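Local coordinates for protein N-acetylmuramoyl-L-alanine amidase (Peptoclostridium difficile, PDB 4RN7) that probably cleaves the amide bond between N-acetylmuramic acid and L-alanine in bacterial peptidoglycan, here as the zinc-binding Amidase_3 catalytic domain of a longer, probably membrane-bound protein, at residues 26-31 with 80-85; 149-152 with 156-159. All blocks are in the same frame, centred on the assembly; numbering follows the deposited sequence.

Contact 1: residues 26-31 with 80-85. With ZN (zinc ion), chain B.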
ATOM      1  N   ARG A  26      15.969  -0.084  11.159  1.00 50.29           N
ATOM      2  CA  ARG A  26      14.543   0.158  11.174  1.00 42.14           C
ATOM      3  C   ARG A  26      13.944  -0.956  10.347  1.00 40.24           C
ATOM      4  O   ARG A  26      14.601  -1.458   9.428  1.00 42.77           O
ATOM      5  CB  ARG A  26      14.220   1.500  10.530  1.00 45.53           C
ATOM      6  CG  ARG A  26      14.704   2.696  11.323  1.00 55.16           C
ATOM      7  CD  ARG A  26      14.090   3.979  10.790  1.00 49.66           C
ATOM      8  NE  ARG A  26      14.355   5.112  11.668  1.00 48.14           N
ATOM      9  CZ  ARG A  26      15.394   5.928  11.536  1.00 59.12           C
ATOM     10  NH1 ARG A  26      16.264   5.741  10.555  1.00 64.95           N
ATOM     11  NH2 ARG A  26      15.565   6.935  12.381  1.00 64.85           N
ATOM     12  N   TYR A  27      12.713  -1.343  10.678  1.00 38.80           N
ATOM     13  CA  TYR A  27      12.043  -2.445   9.998  1.00 36.48           C
ATOM     14  C   TYR A  27      10.906  -1.964   9.133  1.00 33.09           C
ATOM     15  O   TYR A  27      10.088  -1.156   9.572  1.00 32.12           O
ATOM     16  CB  TYR A  27      11.444  -3.411  11.017  1.00 37.02           C
ATOM     17  CG  TYR A  27      12.443  -3.949  11.995  1.00 45.27           C
ATOM     18  CD1 TYR A  27      13.682  -4.402  11.569  1.00 50.10           C
ATOM     19  CD2 TYR A  27      12.151  -3.997  13.351  1.00 54.42           C
ATOM     20  CE1 TYR A  27      14.606  -4.894  12.470  1.00 50.39           C
ATOM     21  CE2 TYR A  27      13.065  -4.491  14.258  1.00 60.02           C
ATOM     22  CZ  TYR A  27      14.292  -4.934  13.811  1.00 58.95           C
ATOM     23  OH  TYR A  27      15.208  -5.428  14.711  1.00 68.26           O
ATOM     24  N   GLU A  28      10.821  -2.510   7.925  1.00 32.32           N
ATOM     25  CA  GLU A  28       9.695  -2.253   7.036  1.00 29.18           C
ATOM     26  C   GLU A  28       8.338  -2.432   7.722  1.00 27.72           C
ATOM     27  O   GLU A  28       7.439  -1.619   7.523  1.00 30.17           O
ATOM     28  CB  GLU A  28       9.784  -3.162   5.799  1.00 31.64           C
ATOM     29  CG  GLU A  28       8.534  -3.136   4.925  1.00 29.79           C
ATOM     30  CD  GLU A  28       8.599  -4.128   3.780  1.00 29.33           C
ATOM     31  OE1 GLU A  28       9.662  -4.774   3.602  1.00 30.91           O
ATOM     32  OE2 GLU A  28       7.590  -4.269   3.055  1.00 29.32           O
ATOM     33  N   LYS A  29       8.189  -3.480   8.535  1.00 29.90           N
ATOM     34  CA  LYS A  29       6.904  -3.734   9.185  1.00 29.85           C
ATOM     35  C   LYS A  29       6.397  -2.510   9.943  1.00 32.51           C
ATOM     36  O   LYS A  29       5.194  -2.232   9.941  1.00 32.42           O
ATOM     37  CB  LYS A  29       6.965  -4.949  10.130  1.00 31.04           C
ATOM     38  CG  LYS A  29       7.933  -4.796  11.313  1.00 32.12           C
ATOM     39  CD  LYS A  29       7.635  -5.853  12.399  1.00 33.73           C
ATOM     40  CE  LYS A  29       8.496  -5.628  13.639  1.00 36.62           C
ATOM     41  NZ  LYS A  29       8.238  -6.630  14.729  1.00 39.79           N
ATOM     42  N   ASP A  30       7.310  -1.775  10.576  1.00 28.90           N
ATOM     43  CA  ASP A  30       6.909  -0.667  11.434  1.00 30.67           C
ATOM     44  C   ASP A  30       6.550   0.551  10.597  1.00 30.79           C
ATOM     45  O   ASP A  30       5.593   1.274  10.891  1.00 29.41           O
ATOM     46  CB  ASP A  30       8.033  -0.304  12.403  1.00 31.64           C
ATOM     47  CG  ASP A  30       8.272  -1.369  13.445  1.00 42.55           C
ATOM     48  OD1 ASP A  30       7.291  -1.994  13.915  1.00 40.36           O
ATOM     49  OD2 ASP A  30       9.449  -1.580  13.795  1.00 45.73           O
ATOM     50  N   LEU A  31       7.325   0.781   9.545  1.00 28.68           N
ATOM     51  CA  LEU A  31       7.076   1.910   8.667  1.00 25.95           C
ATOM     52  C   LEU A  31       5.802   1.695   7.850  1.00 28.30           C
ATOM     53  O   LEU A  31       5.026   2.631   7.618  1.00 28.22           O
ATOM     54  CB  LEU A  31       8.289   2.129   7.765  1.00 26.79           C
ATOM     55  CG  LEU A  31       9.545   2.428   8.584  1.00 31.06           C
ATOM     56  CD1 LEU A  31      10.833   2.305   7.758  1.00 30.67           C
ATOM     57  CD2 LEU A  31       9.427   3.821   9.185  1.00 31.20           C
ATOM     58  N   SER A  80      -2.518  -2.714  -0.236  1.00 21.72           N
ATOM     59  CA  SER A  80      -1.463  -3.243   0.619  1.00 22.58           C
ATOM     60  C   SER A  80      -0.315  -2.246   0.593  1.00 26.41           C
ATOM     61  O   SER A  80       0.010  -1.695  -0.467  1.00 25.42           O
ATOM     62  CB  SER A  80      -0.987  -4.603   0.112  1.00 23.66           C
ATOM     63  OG  SER A  80      -0.048  -5.190   1.002  1.00 28.42           O
ATOM     64  N   ILE A  81       0.287  -2.017   1.754  1.00 21.91           N
ATOM     65  CA  ILE A  81       1.350  -1.014   1.877  1.00 22.76           C
ATOM     66  C   ILE A  81       2.662  -1.711   2.224  1.00 25.25           C
ATOM     67  O   ILE A  81       2.761  -2.345   3.275  1.00 21.76           O
ATOM     68  CB  ILE A  81       1.008  -0.015   2.995  1.00 23.19           C
ATOM     69  CG1 ILE A  81      -0.269   0.766   2.633  1.00 24.43           C
ATOM     70  CG2 ILE A  81       2.174   0.940   3.236  1.00 26.35           C
ATOM     71  CD1 ILE A  81      -0.124   1.631   1.369  1.00 26.36           C
ATOM     72  N   HIS A  82       3.658  -1.604   1.345  1.00 22.56           N
ATOM     73  CA  HIS A  82       4.955  -2.245   1.557  1.00 20.95           C
ATOM     74  C   HIS A  82       6.059  -1.242   1.221  1.00 26.19           C
ATOM     75  O   HIS A  82       5.767  -0.161   0.733  1.00 24.20           O
ATOM     76  CB  HIS A  82       5.114  -3.446   0.631  1.00 22.82           C
ATOM     77  CG  HIS A  82       4.463  -4.695   1.133  1.00 23.97           C
ATOM     78  ND1 HIS A  82       5.194  -5.782   1.557  1.00 27.95           N
ATOM     79  CD2 HIS A  82       3.157  -5.041   1.267  1.00 25.08           C
ATOM     80  CE1 HIS A  82       4.371  -6.746   1.933  1.00 27.24           C
ATOM     81  NE2 HIS A  82       3.129  -6.328   1.763  1.00 25.24           N
ATOM     82  N   LEU A  83       7.310  -1.597   1.514  1.00 21.18           N
ATOM     83  CA  LEU A  83       8.462  -0.815   1.039  1.00 23.51           C
ATOM     84  C   LEU A  83       9.294  -1.742   0.175  1.00 28.21           C
ATOM     85  O   LEU A  83       9.374  -2.950   0.418  1.00 27.91           O
ATOM     86  CB  LEU A  83       9.316  -0.289   2.191  1.00 25.46           C
ATOM     87  CG  LEU A  83       8.595   0.550   3.251  1.00 27.72           C
ATOM     88  CD1 LEU A  83       9.552   0.924   4.387  1.00 28.14           C
ATOM     89  CD2 LEU A  83       8.011   1.800   2.607  1.00 30.61           C
ATOM     90  N   ASN A  84       9.925  -1.183  -0.841  1.00 27.92           N
ATOM     91  CA  ASN A  84      10.682  -2.001  -1.747  1.00 30.12           C
ATOM     92  C   ASN A  84      12.071  -2.299  -1.186  1.00 33.26           C
ATOM     93  O   ASN A  84      12.536  -1.658  -0.225  1.00 27.52           O
ATOM     94  CB  ASN A  84      10.782  -1.295  -3.106  1.00 25.57           C
ATOM     95  CG  ASN A  84      10.640  -2.257  -4.271  1.00 35.59           C
ATOM     96  OD1 ASN A  84      11.099  -3.395  -4.201  1.00 41.89           O
ATOM     97  ND2 ASN A  84      10.002  -1.804  -5.348  1.00 34.52           N
ATOM     98  N   ALA A  85      12.737  -3.275  -1.789  1.00 28.81           N
ATOM     99  CA  ALA A  85      14.095  -3.614  -1.398  1.00 32.12           C
ATOM    100  C   ALA A  85      14.848  -4.151  -2.600  1.00 34.92           C
ATOM    101  O   ALA A  85      14.288  -4.910  -3.396  1.00 39.12           O
ATOM    102  CB  ALA A  85      14.086  -4.658  -0.286  1.00 39.41           C
TER
HETATM  103 ZN    ZN B 401       7.231  -6.027   1.909  0.77 26.25          ZN

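Contact 2: residues 149-152 with 156-159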
ATOM      1  N   CYS A 149       6.373   1.593  -1.415  1.00 24.07           N
ATOM      2  CA  CYS A 149       6.443   3.027  -1.135  1.00 25.45           C
ATOM      3  C   CYS A 149       7.860   3.595  -1.043  1.00 25.74           C
ATOM      4  O   CYS A 149       8.119   4.486  -0.227  1.00 31.93           O
ATOM      5  CB  CYS A 149       5.686   3.356   0.147  1.00 25.61           C
ATOM      6  SG  CYS A 149       3.898   3.032   0.032  1.00 26.85           S
ATOM      7  N   GLY A 150       8.768   3.090  -1.870  1.00 26.65           N
ATOM      8  CA  GLY A 150      10.138   3.588  -1.866  1.00 32.32           C
ATOM      9  C   GLY A 150      11.046   2.461  -1.417  1.00 30.14           C
ATOM     10  O   GLY A 150      10.562   1.465  -0.876  1.00 28.84           O
ATOM     11  N   PHE A 151      12.345   2.608  -1.648  1.00 27.11           N
ATOM     12  CA  PHE A 151      13.316   1.564  -1.326  1.00 28.50           C
ATOM     13  C   PHE A 151      13.937   1.762   0.046  1.00 28.04           C
ATOM     14  O   PHE A 151      14.762   2.641   0.232  1.00 30.92           O
ATOM     15  CB  PHE A 151      14.417   1.521  -2.393  1.00 31.32           C
ATOM     16  CG  PHE A 151      14.006   0.792  -3.641  1.00 30.20           C
ATOM     17  CD1 PHE A 151      13.141   1.381  -4.549  1.00 29.50           C
ATOM     18  CD2 PHE A 151      14.449  -0.499  -3.883  1.00 31.06           C
ATOM     19  CE1 PHE A 151      12.736   0.695  -5.698  1.00 31.24           C
ATOM     20  CE2 PHE A 151      14.044  -1.191  -5.016  1.00 33.57           C
ATOM     21  CZ  PHE A 151      13.187  -0.591  -5.923  1.00 31.45           C
ATOM     22  N   LEU A 152      13.555   0.939   1.019  1.00 29.92           N
ATOM     23  CA  LEU A 152      14.128   1.093   2.352  1.00 26.58           C
ATOM     24  C   LEU A 152      15.615   0.776   2.351  1.00 29.48           C
ATOM     25  O   LEU A 152      16.355   1.227   3.224  1.00 30.14           O
ATOM     26  CB  LEU A 152      13.395   0.206   3.368  1.00 27.52           C
ATOM     27  CG  LEU A 152      13.907   0.319   4.807  1.00 32.04           C
ATOM     28  CD1 LEU A 152      13.729   1.731   5.326  1.00 29.99           C
ATOM     29  CD2 LEU A 152      13.157  -0.672   5.689  1.00 33.47           C
ATOM     30  N   SER A 156      18.976   7.431   0.970  1.00 32.36           N
ATOM     31  CA  SER A 156      18.131   8.597   0.678  1.00 31.08           C
ATOM     32  C   SER A 156      16.621   8.321   0.820  1.00 35.20           C
ATOM     33  O   SER A 156      15.880   9.153   1.363  1.00 31.35           O
ATOM     34  CB  SER A 156      18.446   9.174  -0.712  1.00 31.82           C
ATOM     35  OG  SER A 156      17.971   8.314  -1.740  1.00 31.94           O
ATOM     36  N   GLU A 157      16.162   7.155   0.357  1.00 31.44           N
ATOM     37  CA  GLU A 157      14.741   6.838   0.371  1.00 28.83           C
ATOM     38  C   GLU A 157      14.294   6.634   1.811  1.00 28.84           C
ATOM     39  O   GLU A 157      13.199   7.038   2.204  1.00 29.03           O
ATOM     40  CB  GLU A 157      14.478   5.536  -0.381  1.00 36.81           C
ATOM     41  CG  GLU A 157      14.741   5.572  -1.858  1.00 37.19           C
ATOM     42  CD  GLU A 157      13.579   6.149  -2.610  1.00 43.68           C
ATOM     43  OE1 GLU A 157      12.627   5.390  -2.908  1.00 31.17           O
ATOM     44  OE2 GLU A 157      13.621   7.363  -2.892  1.00 38.67           O
ATOM     45  N   GLU A 158      15.147   5.978   2.590  1.00 31.52           N
ATOM     46  CA  GLU A 158      14.854   5.747   3.998  1.00 32.95           C
ATOM     47  C   GLU A 158      14.631   7.081   4.732  1.00 30.60           C
ATOM     48  O   GLU A 158      13.716   7.190   5.545  1.00 31.50           O
ATOM     49  CB  GLU A 158      15.981   4.947   4.646  1.00 30.23           C
ATOM     50  CG  GLU A 158      15.870   4.856   6.165  1.00 35.98           C
ATOM     51  CD  GLU A 158      17.004   4.077   6.792  1.00 51.58           C
ATOM     52  OE1 GLU A 158      18.067   3.950   6.148  1.00 51.22           O
ATOM     53  OE2 GLU A 158      16.829   3.600   7.931  1.00 54.06           O
ATOM     54  N   GLN A 159      15.423   8.104   4.415  1.00 29.38           N
ATOM     55  CA  GLN A 159      15.259   9.402   5.078  1.00 32.11           C
ATOM     56  C   GLN A 159      13.912  10.047   4.765  1.00 33.78           C
ATOM     57  O   GLN A 159      13.384  10.817   5.573  1.00 35.04           O
ATOM     58  CB  GLN A 159      16.393  10.362   4.721  1.00 34.22           C
ATOM     59  CG  GLN A 159      17.729   9.994   5.356  1.00 39.91           C
ATOM     60  CD  GLN A 159      17.655   9.890   6.874  1.00 41.79           C
ATOM     61  OE1 GLN A 159      17.171  10.798   7.552  1.00 40.97           O
ATOM     62  NE2 GLN A 159      18.153   8.789   7.411  1.00 41.04           N
TER
HETATM   63  O   HOH W   1      18.550   2.549   4.012  1.00 36.24           O

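Contact 1: residues 26-31 with 80-85
The side chain of Glu-28 leaves the first turn of helix 28-44 fully stretched. CG lies opposite the backbone N (chi1 170°) and CD continues the line (chi2 -175°), which carries the carboxylate across to strand 77-84. On the strand, His-82 turns its ring (chi2 -111°) so that ND1 points at the zinc ion that Glu-28 also reaches. The metal is bound by Glu-28 OE2 at 2.1 Å and by His-82 ND1, also at 2.1 Å. Glu-28 OE2 and His-82 ND1 are 3.2 Å apart because they share the metal, not a proton. The backbone N of Leu-83 donates a hydrogen bond to Glu-28 OE2 of 3.1 Å. The bond is nearly straight, but it arrives from well above the carboxylate plane. The metal and the strand backbone thus grip the same oxygen, with a weak hydrogen bond from Asn-32 ND2 besides. Glu-28 OE1 accepts a hydrogen bond from the backbone N of Thr-19, which helps fix the rotation of the carboxylate. The side chains of Glu-28 and Leu-83 run past each other in opposite directions, CG of Glu-28 4.0 Å from CB of Leu-83. About one turn further along the helix, Leu-31 packs its CB on Leu-83 CD1 at 3.8 Å, the two side chains crossing roughly at right angles. His-12 completes the protein ligands, giving the His-Glu-His zinc site characteristic of Amidase_3 enzymes.

Contact 2: residues 149-152 with 156-159
Glu-157 lays its CB and CG over the backbone of Phe-151, with CB only 3.0 Å from the carbonyl O of Phe-151. This is a short strand-to-helix connection: strand 144-151 of the mixed amidase sheet ends here, and helix 155-161 folds back beside the chain leaving it. The side chain of Glu-157 is bent (chi2 -83°), which turns its carboxylate back toward the strand end. OE1 of Glu-157 accepts a hydrogen bond of 3.1 Å from the backbone N of Phe-151, at 160°, through its anti lone pair. The same oxygen is also bonded by the backbone N of Gly-94, so two backbone N-H groups hold it. It sits near the plane of the Phe-151 ring, at the edge. Gly-150 makes the close approach possible: its CA is 3.2 Å from Glu-157 OE1, and its backbone angles themselves call for glycine. Further along, Leu-152 and Glu-158 meet at a slant through carbon atoms, CD1 of Leu-152 lying 3.9 Å from CG of Glu-158. The carboxylate of Glu-158 is held by Thr-23 and Ser-21. One water donates to both segments, at 2.7 Å from Leu-152 O and 2.6 Å from Glu-158 OE1.

How the contacts relate
Both segments of contact 1 precede those of contact 2 along the chain. The centres of the two contacts are about 9 Å apart. They share the mixed sheet, in which strands 77-84 and 144-151 are parallel neighbours. Probable backbone hydrogen bonds join them: Cys-149 N to His-82 O at 2.8 Å, and Asn-84 N to Gly-150 O at 2.7 Å. Ile-161 of helix 155-161 touches Leu-31 and Leu-83. Segment 149-152 therefore runs beside the strand that carries His-82, and Leu-152 touches Glu-28 at the start of helix 28-44, as a second-shell neighbour of the zinc site. All four segments fall within the amidase family region.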